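Local atomic coordinates of histidinol-phosphate aminotransferase (Clostridium acetobutylicum, PDB entry 3FTB), a protein that probably transfers an amino group as a pyridoxal phosphate-dependent transaminase, consistent with a role on histidinol phosphate in histidine biosynthesis. Residues Glu310-Ser315 with Ile321-Cys326; Asp314-Glu319 with Thr348-Ala353. All coordinates share one frame; numbering follows the deposited sequence.

Contact 1 (Glu310-Ser315 with Ile321-Cys326); sequences EKLYDS and IVIRRC. With PO4 (phosphate ion), chain F.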
loop_
_atom_site.group_PDB
_atom_site.type_symbol
_atom_site.label_atom_id
_atom_site.label_comp_id
_atom_site.label_asym_id
_atom_site.label_seq_id
_atom_site.Cartn_x
_atom_site.Cartn_y
_atom_site.Cartn_z
ATOM N N GLU A 310 -20.570 23.408 15.886
ATOM C CA GLU A 310 -19.945 22.865 17.083
ATOM C C GLU A 310 -21.003 22.639 18.142
ATOM O O GLU A 310 -20.971 21.642 18.842
ATOM C CB GLU A 310 -18.842 23.775 17.636
ATOM C CG GLU A 310 -18.014 23.084 18.730
ATOM C CD GLU A 310 -16.928 23.958 19.339
ATOM O OE1 GLU A 310 -17.183 25.157 19.587
ATOM O OE2 GLU A 310 -15.822 23.433 19.592
ATOM N N LYS A 311 -21.946 23.567 18.250
ATOM C CA LYS A 311 -23.016 23.430 19.227
ATOM C C LYS A 311 -23.911 22.271 18.811
ATOM O O LYS A 311 -24.225 21.389 19.617
ATOM C CB LYS A 311 -23.808 24.737 19.380
ATOM C CG LYS A 311 -24.864 24.699 20.479
ATOM C CD LYS A 311 -24.882 25.975 21.325
ATOM C CE LYS A 311 -24.977 27.245 20.483
ATOM N NZ LYS A 311 -23.643 27.825 20.133
ATOM N N LEU A 312 -24.299 22.257 17.540
ATOM C CA LEU A 312 -25.052 21.127 17.016
ATOM C C LEU A 312 -24.259 19.828 17.196
ATOM O O LEU A 312 -24.789 18.857 17.735
ATOM C CB LEU A 312 -25.426 21.338 15.549
ATOM C CG LEU A 312 -26.066 20.107 14.902
ATOM C CD1 LEU A 312 -27.309 19.656 15.685
ATOM C CD2 LEU A 312 -26.385 20.376 13.436
ATOM N N TYR A 313 -22.996 19.820 16.756
ATOM C CA TYR A 313 -22.109 18.659 16.917
ATOM C C TYR A 313 -22.058 18.143 18.360
ATOM O O TYR A 313 -22.259 16.947 18.613
ATOM C CB TYR A 313 -20.683 18.996 16.439
ATOM C CG TYR A 313 -19.669 17.879 16.626
ATOM C CD1 TYR A 313 -19.384 16.996 15.596
ATOM C CD2 TYR A 313 -18.989 17.713 17.832
ATOM C CE1 TYR A 313 -18.466 15.976 15.758
ATOM C CE2 TYR A 313 -18.061 16.691 18.000
ATOM C CZ TYR A 313 -17.809 15.829 16.958
ATOM O OH TYR A 313 -16.897 14.811 17.106
ATOM N N ASP A 314 -21.771 19.049 19.296
ATOM C CA ASP A 314 -21.628 18.693 20.712
ATOM C C ASP A 314 -22.933 18.215 21.331
ATOM O O ASP A 314 -22.932 17.474 22.309
ATOM C CB ASP A 314 -21.070 19.867 21.513
ATOM C CG ASP A 314 -19.563 19.990 21.390
ATOM O OD1 ASP A 314 -18.892 18.947 21.228
ATOM O OD2 ASP A 314 -19.049 21.129 21.472
ATOM N N SER A 315 -24.050 18.654 20.761
ATOM C CA SER A 315 -25.362 18.159 21.167
ATOM C C SER A 315 -25.575 16.714 20.709
ATOM O O SER A 315 -25.847 15.824 21.519
ATOM C CB SER A 315 -26.474 19.060 20.621
ATOM O OG SER A 315 -26.751 20.139 21.498
ATOM N N ILE A 321 -24.263 10.424 18.117
ATOM C CA ILE A 321 -24.356 10.742 16.705
ATOM C C ILE A 321 -23.258 11.744 16.341
ATOM O O ILE A 321 -23.111 12.794 16.979
ATOM C CB ILE A 321 -25.762 11.260 16.334
ATOM C CG1 ILE A 321 -26.774 10.115 16.442
ATOM C CG2 ILE A 321 -25.770 11.848 14.924
ATOM C CD1 ILE A 321 -28.231 10.552 16.377
ATOM N N VAL A 322 -22.469 11.399 15.330
ATOM C CA VAL A 322 -21.387 12.265 14.900
ATOM C C VAL A 322 -21.784 12.941 13.601
ATOM O O VAL A 322 -22.322 12.292 12.711
ATOM C CB VAL A 322 -20.088 11.473 14.677
ATOM C CG1 VAL A 322 -18.922 12.434 14.422
ATOM C CG2 VAL A 322 -19.803 10.578 15.876
ATOM N N ILE A 323 -21.541 14.246 13.502
ATOM C CA ILE A 323 -21.669 14.940 12.220
ATOM C C ILE A 323 -20.323 15.514 11.793
ATOM O O ILE A 323 -19.308 15.350 12.476
ATOM C CB ILE A 323 -22.706 16.089 12.257
ATOM C CG1 ILE A 323 -22.213 17.242 13.145
ATOM C CG2 ILE A 323 -24.067 15.566 12.709
ATOM C CD1 ILE A 323 -22.669 18.623 12.693
ATOM N N ARG A 324 -20.319 16.199 10.658
ATOM C CA ARG A 324 -19.091 16.810 10.171
ATOM C C ARG A 324 -19.194 18.322 10.215
ATOM O O ARG A 324 -19.933 18.936 9.442
ATOM C CB ARG A 324 -18.755 16.341 8.753
ATOM C CG ARG A 324 -17.377 16.766 8.269
ATOM C CD ARG A 324 -16.276 16.037 9.028
ATOM N NE ARG A 324 -15.034 15.991 8.264
ATOM C CZ ARG A 324 -14.280 17.054 8.006
ATOM N NH1 ARG A 324 -14.650 18.246 8.450
ATOM N NH2 ARG A 324 -13.163 16.927 7.299
ATOM N N ARG A 325 -18.455 18.908 11.144
ATOM C CA ARG A 325 -18.324 20.346 11.214
ATOM C C ARG A 325 -17.444 20.777 10.060
ATOM O O ARG A 325 -16.355 20.258 9.875
ATOM C CB ARG A 325 -17.696 20.742 12.542
ATOM C CG ARG A 325 -18.557 20.360 13.729
ATOM C CD ARG A 325 -17.765 20.438 14.999
ATOM N NE ARG A 325 -17.084 21.719 15.111
ATOM C CZ ARG A 325 -16.213 22.004 16.070
ATOM N NH1 ARG A 325 -15.921 21.091 16.986
ATOM N NH2 ARG A 325 -15.631 23.194 16.108
ATOM N N CYS A 326 -17.930 21.719 9.273
ATOM C CA CYS A 326 -17.228 22.119 8.072
ATOM C C CYS A 326 -16.288 23.286 8.319
ATOM O O CYS A 326 -15.910 23.989 7.383
ATOM C CB CYS A 326 -18.237 22.440 6.969
ATOM S SG CYS A 326 -19.034 20.924 6.395
HETATM P P PO4 F . -13.860 13.846 4.764
HETATM O O1 PO4 F . -12.797 12.775 4.650
HETATM O O2 PO4 F . -13.223 15.210 4.631
HETATM O O3 PO4 F . -14.876 13.652 3.664
HETATM O O4 PO4 F . -14.545 13.728 6.108
HETATM O O HOH W 1 -22.316 15.739 16.100
#
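Tyr313 passes Arg325, then Ile323, then Val322 on its way from CB to its hydroxyl. Its CB packs on Arg325 CD at 3.6 Å, and CG meets that same methylene. With CG anti to the backbone N (chi1 177°), the ring passes alongside Ile323 and Val322. Tyr313 CD1 lies 3.8 Å from Ile323 CG1. CE1 approaches Ile323 O at 3.4 Å, at the ring edge, and also touches Val322 CG1. Tyr313 OH ends 4.1 Å from Val322 CG1, ring and valine pointing the same way.

Arg325 crosses the tyrosine, bends at chi3 (51°) and lays one guanidinium face against Glu310 CG. Glu310 OE2 and Arg325 NH2 form a salt bridge at 3.5 Å, carboxylate and guanidinium planes 47° apart. No direct hydrogen bond joins the segments; a water donates to Tyr313 O and Ile321 O and accepts from Ile323 N. Arg324 NE donates to phosphate O4 (3.2 Å), with a weak second bond from NH2 to O2; Arg338 NH2 also binds this ion, probably from the crystallisation liquor.

Helix 309-317 thereby packs on strand 321-325, between strands 29-30 and 336-340, consistent with the smaller C-terminal domain of a fold type I aminotransferase.

Contact 2 (Asp314-Glu319 with Thr348-Ala353); sequences DSLLKE and TKFLRA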
loop_
_atom_site.group_PDB
_atom_site.type_symbol
_atom_site.label_atom_id
_atom_site.label_comp_id
_atom_site.label_asym_id
_atom_site.label_seq_id
_atom_site.Cartn_x
_atom_site.Cartn_y
_atom_site.Cartn_z
ATOM N N ASP A 314 -21.771 19.049 19.296
ATOM C CA ASP A 314 -21.628 18.693 20.712
ATOM C C ASP A 314 -22.933 18.215 21.331
ATOM O O ASP A 314 -22.932 17.474 22.309
ATOM C CB ASP A 314 -21.070 19.867 21.513
ATOM C CG ASP A 314 -19.563 19.990 21.390
ATOM O OD1 ASP A 314 -18.892 18.947 21.228
ATOM O OD2 ASP A 314 -19.049 21.129 21.472
ATOM N N SER A 315 -24.050 18.654 20.761
ATOM C CA SER A 315 -25.362 18.159 21.167
ATOM C C SER A 315 -25.575 16.714 20.709
ATOM O O SER A 315 -25.847 15.824 21.519
ATOM C CB SER A 315 -26.474 19.060 20.621
ATOM O OG SER A 315 -26.751 20.139 21.498
ATOM N N LEU A 316 -25.450 16.487 19.405
ATOM C CA LEU A 316 -25.630 15.154 18.834
ATOM C C LEU A 316 -24.629 14.129 19.373
ATOM O O LEU A 316 -24.937 12.938 19.469
ATOM C CB LEU A 316 -25.540 15.214 17.308
ATOM C CG LEU A 316 -26.605 16.087 16.647
ATOM C CD1 LEU A 316 -26.430 16.110 15.138
ATOM C CD2 LEU A 316 -27.980 15.573 17.019
ATOM N N LEU A 317 -23.423 14.580 19.706
ATOM C CA LEU A 317 -22.423 13.659 20.218
ATOM C C LEU A 317 -22.987 13.022 21.483
ATOM O O LEU A 317 -22.819 11.824 21.717
ATOM C CB LEU A 317 -21.121 14.394 20.521
ATOM C CG LEU A 317 -19.834 13.774 19.984
ATOM C CD1 LEU A 317 -18.634 14.345 20.731
ATOM C CD2 LEU A 317 -19.886 12.259 20.107
ATOM N N LYS A 318 -23.665 13.842 22.287
ATOM C CA LYS A 318 -24.337 13.386 23.497
ATOM C C LYS A 318 -25.203 12.156 23.238
ATOM O O LYS A 318 -25.401 11.326 24.124
ATOM C CB LYS A 318 -25.209 14.508 24.053
ATOM C CG LYS A 318 -24.442 15.734 24.539
ATOM C CD LYS A 318 -25.321 16.589 25.450
ATOM C CE LYS A 318 -25.896 15.745 26.588
ATOM N NZ LYS A 318 -27.023 16.393 27.321
ATOM N N GLU A 319 -25.708 12.050 22.012
ATOM C CA GLU A 319 -26.632 10.990 21.610
ATOM C C GLU A 319 -25.926 9.931 20.777
ATOM O O GLU A 319 -26.572 9.127 20.103
ATOM C CB GLU A 319 -27.771 11.582 20.776
ATOM C CG GLU A 319 -28.418 12.798 21.389
ATOM C CD GLU A 319 -29.381 12.427 22.492
ATOM O OE1 GLU A 319 -29.047 12.642 23.679
ATOM O OE2 GLU A 319 -30.467 11.901 22.170
ATOM N N THR A 348 -33.920 8.105 9.749
ATOM C CA THR A 348 -35.070 8.556 10.513
ATOM C C THR A 348 -34.660 8.756 11.970
ATOM O O THR A 348 -35.086 9.700 12.627
ATOM C CB THR A 348 -36.234 7.559 10.411
ATOM O OG1 THR A 348 -36.685 7.483 9.050
ATOM C CG2 THR A 348 -37.390 7.992 11.308
ATOM N N LYS A 349 -33.804 7.868 12.463
ATOM C CA LYS A 349 -33.270 8.003 13.812
ATOM C C LYS A 349 -32.487 9.308 13.917
ATOM O O LYS A 349 -32.707 10.114 14.822
ATOM C CB LYS A 349 -32.361 6.820 14.139
ATOM C CG LYS A 349 -32.183 6.579 15.626
ATOM C CD LYS A 349 -30.972 5.715 15.913
ATOM C CE LYS A 349 -30.957 5.263 17.366
ATOM N NZ LYS A 349 -32.211 4.546 17.761
ATOM N N PHE A 350 -31.566 9.502 12.979
ATOM C CA PHE A 350 -30.792 10.739 12.871
ATOM C C PHE A 350 -31.652 12.016 12.955
ATOM O O PHE A 350 -31.380 12.918 13.761
ATOM C CB PHE A 350 -30.003 10.726 11.556
ATOM C CG PHE A 350 -29.250 11.991 11.297
ATOM C CD1 PHE A 350 -28.087 12.280 12.009
ATOM C CD2 PHE A 350 -29.703 12.902 10.348
ATOM C CE1 PHE A 350 -27.385 13.451 11.778
ATOM C CE2 PHE A 350 -29.007 14.081 10.110
ATOM C CZ PHE A 350 -27.845 14.354 10.829
ATOM N N LEU A 351 -32.679 12.079 12.107
ATOM C CA LEU A 351 -33.564 13.235 12.003
ATOM C C LEU A 351 -34.341 13.454 13.292
ATOM O O LEU A 351 -34.566 14.597 13.706
ATOM C CB LEU A 351 -34.549 13.049 10.840
ATOM C CG LEU A 351 -34.065 13.198 9.391
ATOM C CD1 LEU A 351 -34.919 12.362 8.449
ATOM C CD2 LEU A 351 -34.059 14.668 8.962
ATOM N N ARG A 352 -34.761 12.359 13.921
ATOM C CA ARG A 352 -35.511 12.457 15.162
ATOM C C ARG A 352 -34.669 12.987 16.311
ATOM O O ARG A 352 -35.202 13.349 17.348
ATOM C CB ARG A 352 -36.160 11.123 15.512
ATOM C CG ARG A 352 -37.169 10.687 14.458
ATOM C CD ARG A 352 -37.827 9.364 14.808
ATOM N NE ARG A 352 -36.843 8.352 15.182
ATOM C CZ ARG A 352 -37.126 7.068 15.377
ATOM N NH1 ARG A 352 -38.371 6.632 15.224
ATOM N NH2 ARG A 352 -36.164 6.221 15.721
ATOM N N ALA A 353 -33.355 13.043 16.118
ATOM C CA ALA A 353 -32.473 13.694 17.078
ATOM C C ALA A 353 -32.348 15.177 16.728
ATOM O O ALA A 353 -32.316 16.035 17.617
ATOM C CB ALA A 353 -31.113 13.031 17.077
#
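Leu316 spreads its two methyls over different residues of the facing helix: CD2 meets the Ala353 methyl, and CD1 approaches the Phe350 ring. The first pair is the closer, with Leu316 CD2 and Ala353 CB 4.0 Å apart. The second is looser, Leu316 CD1 standing 4.4 Å from Phe350 CE1 and coming at the ring obliquely. Leu316 chi1 of -61° swings CG away from its own carbonyl carbon, toward helix 344-359; beyond it the chain forks so that each methyl has its own partner.

The backbones support this reading. The CA atoms of Leu316 and Ala353 are the nearest across the segments, at 7.2 Å, and both residues direct their CB toward the other helix. Phe350 lies one turn earlier, and CE1, out on its ring, is the atom that reaches Leu316 CD1. Leu316 O accepts a 2.8 Å hydrogen bond from Glu319 N, three residues on.

Around this pair of segments, Leu316 also touches Leu354 and Val357, farther along helix 344-359. Phe350 is stacked with Tyr31 and meets Phe339 edge-to-face, so its ring is held by aromatic neighbours as well as by the leucine. Both helices also touch strand 321-325 of the mixed sheet, consistent with the smaller C-terminal domain of fold type I aminotransferases.

Only 135 Å² is buried between the segments, and neither a hydrogen bond nor a salt bridge crosses between them. The contact is therefore purely apolar, its methyl-to-methyl and methyl-to-ring approaches lacking the directional demands of a polar bond, and its hold is consistent with dispersion and the exclusion of water around buried Leu316 and Phe350.

Helix 309-317 serves both contacts, meeting strand 321-325 in contact 1 and helix 344-359 in contact 2, with centres 9 Å apart. Contact 1 is partly buried and mixed: it buries 360 Å², joins an exposed glutamate by a salt bridge, and is bridged by a water. Contact 2 is buried, smaller and wholly apolar. They meet at Ile321, where Ile321 N probably donates to Leu316 O (2.9 Å), Ile321 CG2 packs on Phe350 CD1 (3.7 Å), and Ile321 CD1 reaches Ala353 CB (3.9 Å); Ile323 CG2 also packs on Leu316 CD1 (3.4 Å). Isoleucines of the strand thus join the two interfaces, while polar chemistry gathers on contact 1's more exposed side.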